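Local coordinates for fatty acid biosynthesis transcriptional regulator (Streptococcus pneumoniae, PDB 6JBX), which binds DNA as a MarR-family transcription factor and represses the pneumococcal fatty acid synthesis pathway, with acyl-ACP as co-repressor, at residues I28-L33 with H114-H118; D40-E45 with N80-Y86; H47-V51 with V63-L67. Residue numbers count along the deposited sequence, not the author numbering.

Interaction 1. Residues I28-L33 with H114-H118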
loop_
_atom_site.group_PDB
_atom_site.type_symbol
_atom_site.label_atom_id
_atom_site.label_comp_id
_atom_site.label_asym_id
_atom_site.label_seq_id
_atom_site.Cartn_x
_atom_site.Cartn_y
_atom_site.Cartn_z
ATOM N N ILE A 28 -7.187 -5.063 -1.720
ATOM C CA ILE A 28 -8.285 -5.486 -0.881
ATOM C C ILE A 28 -9.214 -4.298 -0.601
ATOM O O ILE A 28 -10.429 -4.453 -0.629
ATOM C CB ILE A 28 -7.766 -6.149 0.405
ATOM C CG1 ILE A 28 -7.165 -7.510 0.055
ATOM C CG2 ILE A 28 -8.895 -6.256 1.431
ATOM C CD1 ILE A 28 -6.475 -8.209 1.185
ATOM N N GLU A 29 -8.679 -3.120 -0.392
ATOM C CA GLU A 29 -9.525 -1.965 -0.164
ATOM C C GLU A 29 -10.336 -1.613 -1.424
ATOM O O GLU A 29 -11.487 -1.253 -1.339
ATOM C CB GLU A 29 -8.690 -0.753 0.219
ATOM C CG GLU A 29 -7.972 -0.891 1.547
ATOM C CD GLU A 29 -7.352 0.419 2.025
ATOM O OE1 GLU A 29 -6.566 1.034 1.263
ATOM O OE2 GLU A 29 -7.696 0.838 3.130
ATOM N N GLU A 30 -9.703 -1.667 -2.565
ATOM C CA GLU A 30 -10.375 -1.404 -3.814
ATOM C C GLU A 30 -11.492 -2.441 -4.031
ATOM O O GLU A 30 -12.558 -2.065 -4.420
ATOM C CB GLU A 30 -9.372 -1.371 -4.961
ATOM C CG GLU A 30 -10.041 -1.313 -6.327
ATOM C CD GLU A 30 -9.790 -0.102 -7.218
ATOM O OE1 GLU A 30 -10.401 -0.062 -8.311
ATOM O OE2 GLU A 30 -8.968 0.798 -6.853
ATOM N N VAL A 31 -11.258 -3.709 -3.740
ATOM C CA VAL A 31 -12.254 -4.757 -3.922
ATOM C C VAL A 31 -13.446 -4.492 -2.994
ATOM O O VAL A 31 -14.586 -4.688 -3.380
ATOM C CB VAL A 31 -11.682 -6.165 -3.651
ATOM C CG1 VAL A 31 -12.761 -7.223 -3.370
ATOM C CG2 VAL A 31 -10.807 -6.612 -4.787
ATOM N N ASN A 32 -13.180 -4.081 -1.785
ATOM C CA ASN A 32 -14.274 -3.757 -0.875
ATOM C C ASN A 32 -15.125 -2.574 -1.403
ATOM O O ASN A 32 -16.350 -2.570 -1.235
ATOM C CB ASN A 32 -13.730 -3.426 0.506
ATOM C CG ASN A 32 -14.791 -2.959 1.471
ATOM O OD1 ASN A 32 -14.856 -1.775 1.821
ATOM N ND2 ASN A 32 -15.589 -3.901 1.927
ATOM N N LEU A 33 -14.510 -1.546 -1.993
ATOM C CA LEU A 33 -15.274 -0.407 -2.556
ATOM C C LEU A 33 -16.084 -0.866 -3.786
ATOM O O LEU A 33 -17.246 -0.494 -3.894
ATOM C CB LEU A 33 -14.353 0.736 -2.979
ATOM C CG LEU A 33 -13.671 1.571 -1.892
ATOM C CD1 LEU A 33 -12.622 2.430 -2.565
ATOM C CD2 LEU A 33 -14.652 2.451 -1.135
ATOM N N HIS A 114 -16.215 4.250 3.558
ATOM C CA HIS A 114 -14.747 4.011 3.582
ATOM C C HIS A 114 -14.248 4.075 5.030
ATOM O O HIS A 114 -13.173 3.507 5.306
ATOM C CB HIS A 114 -14.024 5.016 2.675
ATOM C CG HIS A 114 -12.600 4.666 2.406
ATOM N ND1 HIS A 114 -12.206 3.386 2.064
ATOM C CD2 HIS A 114 -11.476 5.415 2.425
ATOM C CE1 HIS A 114 -10.901 3.362 1.884
ATOM N NE2 HIS A 114 -10.430 4.595 2.100
ATOM N N LYS A 115 -14.992 4.733 5.913
ATOM C CA LYS A 115 -14.598 4.840 7.315
ATOM C C LYS A 115 -14.969 3.560 8.051
ATOM O O LYS A 115 -14.285 3.210 8.989
ATOM C CB LYS A 115 -15.277 6.009 8.030
ATOM C CG LYS A 115 -14.592 7.352 7.846
ATOM C CD LYS A 115 -15.308 8.437 8.639
ATOM C CE LYS A 115 -15.394 9.765 7.916
ATOM N NZ LYS A 115 -16.282 10.723 8.624
ATOM N N ARG A 116 -16.073 2.928 7.678
ATOM C CA ARG A 116 -16.445 1.676 8.337
ATOM C C ARG A 116 -15.337 0.631 8.081
ATOM O O ARG A 116 -15.077 -0.198 8.925
ATOM C CB ARG A 116 -17.792 1.124 7.857
ATOM C CG ARG A 116 -18.957 2.104 7.933
ATOM C CD ARG A 116 -20.308 1.463 7.594
ATOM N NE ARG A 116 -21.017 0.956 8.778
ATOM C CZ ARG A 116 -20.884 -0.277 9.290
ATOM N NH1 ARG A 116 -20.012 -1.132 8.775
ATOM N NH2 ARG A 116 -21.647 -0.665 10.303
ATOM N N PHE A 117 -14.686 0.683 6.911
ATOM C CA PHE A 117 -13.629 -0.230 6.568
ATOM C C PHE A 117 -12.420 0.008 7.479
ATOM O O PHE A 117 -11.898 -0.931 8.070
ATOM C CB PHE A 117 -13.247 -0.113 5.089
ATOM C CG PHE A 117 -12.197 -1.125 4.697
ATOM C CD1 PHE A 117 -12.550 -2.427 4.384
ATOM C CD2 PHE A 117 -10.856 -0.793 4.739
ATOM C CE1 PHE A 117 -11.578 -3.356 4.054
ATOM C CE2 PHE A 117 -9.886 -1.722 4.414
ATOM C CZ PHE A 117 -10.246 -3.005 4.083
ATOM N N HIS A 118 -11.980 1.246 7.570
ATOM C CA HIS A 118 -10.897 1.627 8.437
ATOM C C HIS A 118 -11.204 1.290 9.903
ATOM O O HIS A 118 -10.316 0.903 10.688
ATOM C CB HIS A 118 -10.588 3.119 8.282
ATOM C CG HIS A 118 -9.949 3.445 6.975
ATOM N ND1 HIS A 118 -8.934 2.668 6.434
ATOM C CD2 HIS A 118 -10.181 4.456 6.101
ATOM C CE1 HIS A 118 -8.585 3.168 5.269
ATOM N NE2 HIS A 118 -9.328 4.275 5.051
HETATM O O HOH W 1 -12.484 0.116 1.238
#

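Interaction 2. Residues D40-E45 with N80-Y86. With nucleotides of chain C.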
loop_
_atom_site.group_PDB
_atom_site.type_symbol
_atom_site.label_atom_id
_atom_site.label_comp_id
_atom_site.label_asym_id
_atom_site.label_seq_id
_atom_site.Cartn_x
_atom_site.Cartn_y
_atom_site.Cartn_z
ATOM N N ASP A 40 -18.206 2.907 -8.821
ATOM C CA ASP A 40 -17.429 3.655 -9.817
ATOM C C ASP A 40 -16.332 4.513 -9.143
ATOM O O ASP A 40 -15.954 5.539 -9.704
ATOM C CB ASP A 40 -18.367 4.540 -10.651
ATOM C CG ASP A 40 -19.101 5.575 -9.812
ATOM O OD1 ASP A 40 -19.239 5.345 -8.587
ATOM O OD2 ASP A 40 -19.499 6.616 -10.380
ATOM N N ILE A 41 -15.791 4.072 -7.990
ATOM C CA ILE A 41 -14.794 4.823 -7.230
ATOM C C ILE A 41 -13.631 3.879 -6.895
ATOM O O ILE A 41 -13.811 2.856 -6.248
ATOM C CB ILE A 41 -15.403 5.437 -5.958
ATOM C CG1 ILE A 41 -16.352 6.594 -6.273
ATOM C CG2 ILE A 41 -14.315 5.892 -4.986
ATOM C CD1 ILE A 41 -15.679 7.764 -6.976
ATOM N N SER A 42 -12.467 4.226 -7.385
ATOM C CA SER A 42 -11.254 3.504 -7.129
ATOM C C SER A 42 -10.693 3.894 -5.757
ATOM O O SER A 42 -11.064 4.933 -5.172
ATOM C CB SER A 42 -10.227 3.857 -8.175
ATOM O OG SER A 42 -9.686 5.134 -7.817
ATOM N N ILE A 43 -9.721 3.116 -5.283
ATOM C CA ILE A 43 -9.133 3.436 -3.987
ATOM C C ILE A 43 -8.403 4.776 -4.079
ATOM O O ILE A 43 -8.444 5.543 -3.120
ATOM C CB ILE A 43 -8.238 2.298 -3.439
ATOM C CG1 ILE A 43 -7.775 2.605 -2.012
ATOM C CG2 ILE A 43 -7.031 1.998 -4.354
ATOM C CD1 ILE A 43 -8.871 2.600 -0.965
ATOM N N LYS A 44 -7.794 5.114 -5.209
ATOM C CA LYS A 44 -7.118 6.421 -5.326
ATOM C C LYS A 44 -8.123 7.574 -5.340
ATOM O O LYS A 44 -7.877 8.607 -4.695
ATOM C CB LYS A 44 -6.245 6.497 -6.571
ATOM C CG LYS A 44 -5.036 5.583 -6.520
ATOM C CD LYS A 44 -4.251 5.846 -5.271
ATOM C CE LYS A 44 -2.929 5.127 -5.208
ATOM N NZ LYS A 44 -2.515 5.000 -3.788
ATOM N N GLU A 45 -9.272 7.395 -5.982
ATOM C CA GLU A 45 -10.297 8.436 -5.917
ATOM C C GLU A 45 -10.826 8.523 -4.489
ATOM O O GLU A 45 -11.133 9.617 -4.026
ATOM C CB GLU A 45 -11.490 8.194 -6.861
ATOM C CG GLU A 45 -11.133 8.313 -8.336
ATOM C CD GLU A 45 -12.209 7.782 -9.284
ATOM O OE1 GLU A 45 -12.616 8.552 -10.206
ATOM O OE2 GLU A 45 -12.649 6.600 -9.105
ATOM N N ASN A 80 -13.019 13.933 -12.885
ATOM C CA ASN A 80 -13.754 12.641 -12.849
ATOM C C ASN A 80 -14.752 12.619 -11.678
ATOM O O ASN A 80 -15.867 12.103 -11.790
ATOM C CB ASN A 80 -12.808 11.435 -12.798
ATOM C CG ASN A 80 -11.959 11.308 -14.047
ATOM O OD1 ASN A 80 -12.359 11.757 -15.125
ATOM N ND2 ASN A 80 -10.760 10.749 -13.917
ATOM N N LEU A 81 -14.354 13.126 -10.537
ATOM C CA LEU A 81 -15.196 13.004 -9.335
ATOM C C LEU A 81 -16.373 13.992 -9.466
ATOM O O LEU A 81 -17.463 13.696 -9.069
ATOM C CB LEU A 81 -14.361 13.304 -8.084
ATOM C CG LEU A 81 -13.405 12.208 -7.591
ATOM C CD1 LEU A 81 -12.495 12.727 -6.462
ATOM C CD2 LEU A 81 -14.191 10.998 -7.099
ATOM N N GLU A 82 -16.139 15.166 -10.037
ATOM C CA GLU A 82 -17.248 16.126 -10.238
ATOM C C GLU A 82 -18.207 15.532 -11.277
ATOM O O GLU A 82 -19.351 15.480 -11.026
ATOM C CB GLU A 82 -16.750 17.506 -10.684
ATOM C CG GLU A 82 -17.843 18.585 -10.671
ATOM C CD GLU A 82 -17.367 20.037 -10.599
ATOM O OE1 GLU A 82 -16.308 20.362 -11.220
ATOM O OE2 GLU A 82 -18.050 20.851 -9.906
ATOM N N ARG A 83 -17.691 15.044 -12.401
ATOM C CA ARG A 83 -18.516 14.388 -13.418
ATOM C C ARG A 83 -19.359 13.272 -12.781
ATOM O O ARG A 83 -20.536 13.117 -13.145
ATOM C CB ARG A 83 -17.634 13.810 -14.534
ATOM C CG ARG A 83 -18.380 12.908 -15.519
ATOM C CD ARG A 83 -17.529 12.363 -16.664
ATOM N NE ARG A 83 -16.335 11.639 -16.214
ATOM C CZ ARG A 83 -16.318 10.365 -15.829
ATOM N NH1 ARG A 83 -17.434 9.658 -15.851
ATOM N NH2 ARG A 83 -15.195 9.802 -15.422
ATOM N N LYS A 84 -18.778 12.468 -11.870
ATOM C CA LYS A 84 -19.494 11.330 -11.341
ATOM C C LYS A 84 -20.392 11.741 -10.182
ATOM O O LYS A 84 -21.084 10.913 -9.688
ATOM C CB LYS A 84 -18.515 10.227 -10.940
ATOM C CG LYS A 84 -17.874 9.511 -12.118
ATOM C CD LYS A 84 -17.104 8.263 -11.775
ATOM C CE LYS A 84 -15.646 8.574 -11.512
ATOM N NZ LYS A 84 -14.840 7.348 -11.323
ATOM N N GLY A 85 -20.374 13.005 -9.746
ATOM C CA GLY A 85 -21.350 13.503 -8.780
ATOM C C GLY A 85 -20.927 13.387 -7.317
ATOM O O GLY A 85 -21.801 13.475 -6.422
ATOM N N TYR A 86 -19.625 13.280 -7.033
ATOM C CA TYR A 86 -19.140 13.102 -5.622
ATOM C C TYR A 86 -18.617 14.396 -5.013
ATOM O O TYR A 86 -18.576 14.522 -3.800
ATOM C CB TYR A 86 -18.066 12.026 -5.574
ATOM C CG TYR A 86 -18.611 10.654 -5.872
ATOM C CD1 TYR A 86 -19.226 9.895 -4.887
ATOM C CD2 TYR A 86 -18.511 10.097 -7.134
ATOM C CE1 TYR A 86 -19.725 8.627 -5.147
ATOM C CE2 TYR A 86 -18.978 8.813 -7.401
ATOM C CZ TYR A 86 -19.640 8.096 -6.416
ATOM O OH TYR A 86 -20.137 6.832 -6.660
ATOM P P DG C 13 -7.915 6.604 -10.908
ATOM O OP1 DG C 13 -8.164 5.862 -9.667
ATOM O OP2 DG C 13 -8.520 7.962 -11.156
ATOM O "O5'" DG C 13 -6.344 6.754 -11.036
ATOM C "C5'" DG C 13 -5.478 5.659 -10.713
ATOM C "C4'" DG C 13 -4.063 6.125 -10.929
ATOM O "O4'" DG C 13 -3.896 6.309 -12.344
ATOM C "C3'" DG C 13 -3.702 7.477 -10.283
ATOM O "O3'" DG C 13 -2.556 7.264 -9.452
ATOM C "C2'" DG C 13 -3.471 8.408 -11.461
ATOM C "C1'" DG C 13 -3.078 7.425 -12.567
ATOM N N9 DG C 13 -3.289 7.819 -13.951
ATOM C C8 DG C 13 -4.434 8.338 -14.510
ATOM N N7 DG C 13 -4.336 8.526 -15.798
ATOM C C5 DG C 13 -3.072 8.050 -16.116
ATOM C C6 DG C 13 -2.406 7.986 -17.356
ATOM O O6 DG C 13 -2.808 8.357 -18.471
ATOM N N1 DG C 13 -1.125 7.462 -17.221
ATOM C C2 DG C 13 -0.568 7.024 -16.044
ATOM N N2 DG C 13 0.673 6.534 -16.119
ATOM N N3 DG C 13 -1.187 7.063 -14.878
ATOM C C4 DG C 13 -2.409 7.624 -14.982
HETATM O O HOH W 2 -21.299 8.032 -9.648
#

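Interaction 3. Residues H47-V51 with V63-L67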
loop_
_atom_site.group_PDB
_atom_site.type_symbol
_atom_site.label_atom_id
_atom_site.label_comp_id
_atom_site.label_asym_id
_atom_site.label_seq_id
_atom_site.Cartn_x
_atom_site.Cartn_y
_atom_site.Cartn_z
ATOM N N HIS A 47 -9.153 8.258 -1.912
ATOM C CA HIS A 47 -8.233 9.093 -1.124
ATOM C C HIS A 47 -8.553 10.583 -1.323
ATOM O O HIS A 47 -8.512 11.331 -0.374
ATOM C CB HIS A 47 -6.760 8.811 -1.457
ATOM C CG HIS A 47 -6.315 7.460 -1.019
ATOM N ND1 HIS A 47 -5.271 6.813 -1.643
ATOM C CD2 HIS A 47 -6.806 6.619 -0.076
ATOM C CE1 HIS A 47 -5.121 5.625 -1.087
ATOM N NE2 HIS A 47 -6.062 5.479 -0.124
ATOM N N THR A 48 -8.819 10.999 -2.559
ATOM C CA THR A 48 -9.197 12.380 -2.839
ATOM C C THR A 48 -10.493 12.708 -2.102
ATOM O O THR A 48 -10.566 13.718 -1.410
ATOM C CB THR A 48 -9.299 12.645 -4.338
ATOM O OG1 THR A 48 -8.036 12.317 -4.903
ATOM C CG2 THR A 48 -9.651 14.079 -4.661
ATOM N N ILE A 49 -11.470 11.808 -2.142
ATOM C CA ILE A 49 -12.727 12.061 -1.452
ATOM C C ILE A 49 -12.465 12.275 0.047
ATOM O O ILE A 49 -13.098 13.134 0.695
ATOM C CB ILE A 49 -13.749 10.943 -1.715
ATOM C CG1 ILE A 49 -14.235 10.984 -3.168
ATOM C CG2 ILE A 49 -14.905 11.003 -0.736
ATOM C CD1 ILE A 49 -15.239 9.923 -3.507
ATOM N N ASP A 50 -11.562 11.486 0.588
ATOM C CA ASP A 50 -11.235 11.453 2.023
ATOM C C ASP A 50 -10.643 12.798 2.469
ATOM O O ASP A 50 -11.076 13.368 3.456
ATOM C CB ASP A 50 -10.235 10.317 2.282
ATOM C CG ASP A 50 -10.011 10.021 3.743
ATOM O OD1 ASP A 50 -11.022 9.935 4.481
ATOM O OD2 ASP A 50 -8.821 9.911 4.130
ATOM N N VAL A 51 -9.689 13.305 1.720
ATOM C CA VAL A 51 -9.107 14.600 2.024
ATOM C C VAL A 51 -10.220 15.665 2.054
ATOM O O VAL A 51 -10.304 16.458 2.999
ATOM C CB VAL A 51 -8.011 14.964 1.009
ATOM C CG1 VAL A 51 -7.556 16.403 1.173
ATOM C CG2 VAL A 51 -6.824 14.018 1.097
ATOM N N VAL A 63 -4.900 19.607 -1.553
ATOM C CA VAL A 63 -5.095 18.170 -1.814
ATOM C C VAL A 63 -3.802 17.587 -2.407
ATOM O O VAL A 63 -3.361 16.547 -2.003
ATOM C CB VAL A 63 -6.299 17.917 -2.736
ATOM C CG1 VAL A 63 -6.373 16.456 -3.179
ATOM C CG2 VAL A 63 -7.600 18.348 -2.081
ATOM N N SER A 64 -3.213 18.277 -3.356
ATOM C CA SER A 64 -1.930 17.921 -3.910
ATOM C C SER A 64 -0.864 17.669 -2.823
ATOM O O SER A 64 -0.219 16.609 -2.781
ATOM C CB SER A 64 -1.482 18.996 -4.819
ATOM O OG SER A 64 -0.254 18.622 -5.395
ATOM N N LYS A 65 -0.666 18.628 -1.933
ATOM C CA LYS A 65 0.340 18.479 -0.888
ATOM C C LYS A 65 -0.021 17.292 0.009
ATOM O O LYS A 65 0.843 16.516 0.404
ATOM C CB LYS A 65 0.438 19.765 -0.060
ATOM C CG LYS A 65 1.013 20.964 -0.803
ATOM C CD LYS A 65 1.053 22.230 0.028
ATOM C CE LYS A 65 1.427 23.454 -0.783
ATOM N NZ LYS A 65 0.431 24.539 -0.599
ATOM N N GLU A 66 -1.296 17.165 0.340
ATOM C CA GLU A 66 -1.730 16.121 1.242
ATOM C C GLU A 66 -1.551 14.734 0.593
ATOM O O GLU A 66 -1.332 13.749 1.303
ATOM C CB GLU A 66 -3.172 16.401 1.657
ATOM C CG GLU A 66 -3.778 15.332 2.549
ATOM C CD GLU A 66 -3.123 15.148 3.907
ATOM O OE1 GLU A 66 -2.951 16.162 4.615
ATOM O OE2 GLU A 66 -2.805 13.985 4.260
ATOM N N LEU A 67 -1.651 14.634 -0.736
ATOM C CA LEU A 67 -1.605 13.310 -1.410
ATOM C C LEU A 67 -0.227 13.082 -2.039
ATOM O O LEU A 67 0.046 11.991 -2.489
ATOM C CB LEU A 67 -2.684 13.218 -2.500
ATOM C CG LEU A 67 -4.141 13.124 -2.037
ATOM C CD1 LEU A 67 -5.055 12.902 -3.224
ATOM C CD2 LEU A 67 -4.358 12.040 -0.999
#

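Interaction 1. Residues I28-L33 with H114-H118
F117 gives up more surface here than any other residue of the two segments. Its CA-to-CB bond points toward helix 28-33, and the ring settles against one turn of it. F117 CE2 lies 3.5 Å from E29 CG, and F117 CD1 lies 3.5 Å from N32 OD1. I28 is a looser apolar neighbour, with its CG2 4.4 Å from F117 CZ. The axes of segments 28-33 and 114-118 come no closer than 11.0 Å, with their directions 136° apart, so side chains and water fill the gap. In the MarR-type fold, helix 11-34 and helix 105-125 cross here, beside the dimer interface, where F147 of the second subunit meets the F117 ring. E29 is the second large contributor. E29 OE2 is 3.3 Å from H118 CE1 but has no hydrogen-bonding partner in the model. The E29 side chain also comes within about 4 Å of a bound tridecane. H114 closes the far end, where its ND1 is 4.1 Å from L33 CD2. Water 1 donates to E29 O and to N32 OD1, at 3.1 Å each. The same water has a weak hydrogen bond of 3.4 Å to H114 ND1.

Interaction 2. Residues D40-E45 with N80-Y86
The carboxylate of E45 serves two structures at once. E45 OE2 accepts from S42 N at 2.9 Å, while E45 N donates to S42 OG at 2.9 Å. Together these bonds form a capping box at the start of helix 43-54. The same carboxylate makes a salt bridge to K84, with E45 OE1 2.8 Å from K84 NZ. K84 NZ also donates to D40 O at 2.7 Å, so one lysine ties the loop and the capped helix end to helix 71-84. In the winged helix-turn-helix fold of MarR proteins, helix 71-84 corresponds to the recognition helix, and the chain runs from it into the wing through G85. G85 has positive phi and forms a Schellman motif, with G85 N bonded to E82 O at 3.0 Å and Y86 N to L81 O at 3.0 Å. Y86 then reaches back, and its OH donates to D40 OD1 at 2.6 Å. Water 2 links D40 OD2 and K84 O, at 2.4 and 2.9 Å. I41 is the apolar centre. I41 CD1 sits over one face of the Y86 ring in a CH-pi contact, 3.9 Å from the centroid, and lies 3.6 Å from L81 CD2. DNA meets the capped end directly: S42 OG donates to OP1 of DG13 of chain C at 2.5 Å.

Interaction 3. Residues H47-V51 with V63-L67
H47 enters the contact through CB, which lies 4.1 Å from L67 CD2. The imidazole ring then leads away from helix 63-67. T48 comes next, with its CA-to-CB bond sideways to that helix. T48 OG1 is 3.5 Å from L67 CD1, and T48 CG2 is 4.3 Å from V63 CG1, so the residue touches both leucine and valine. It also packs on S77, L78 and L81 of helix 71-84. One turn after H47, the CA-to-CB bond of V51 points toward 63-67, and V51 has the most surface covered of any residue here. V51 CG1 is 3.8 Å from V63 CG2. V51 CG2 is 3.8 Å from L67 CD2 and 3.6 Å from E66 CG, where the aliphatic part of the glutamate lies at the border of the contact. The closest CA pair is V51 and V63, at 6.6 Å. V63 and L67 are one turn apart, so both face helix 47-51. The axes of segments 47-51 and 63-67 come no closer than 10.4 Å, with their directions 118° apart, and the patch is small, 257 Å² in all. The contact is held by apolar packing. It sets helix 60-67, the first helix of the helix-turn-helix, across helix 43-54. With helix 71-84 behind T48, this is the three-helix core of a MarR-type winged helix-turn-helix domain.

Helix 43-54 is the common element. Interactions 2 and 3 both use it, with centres about 13 Å apart, and I49 joins them. I49 CD1 is 3.9 Å from L81 CD2 and 4.1 Å from I41 CD1. Interaction 1 lies about 15 Å from interaction 2 between centres. It touches the start of the same helix: E30 OE2 is 2.9 Å from I43 N, a probable hydrogen bond, and E29 CB is 3.6 Å from I43 CD1. Interactions 1 and 3 do not touch, and their centres are about 17 Å apart. Bound tridecane lies beside interaction 1 and about 7 Å from the H47 side chain of interaction 3. Helix 43-54 belongs to the DNA-binding domain, and its start meets both the helices of interaction 1 and the DNA backbone.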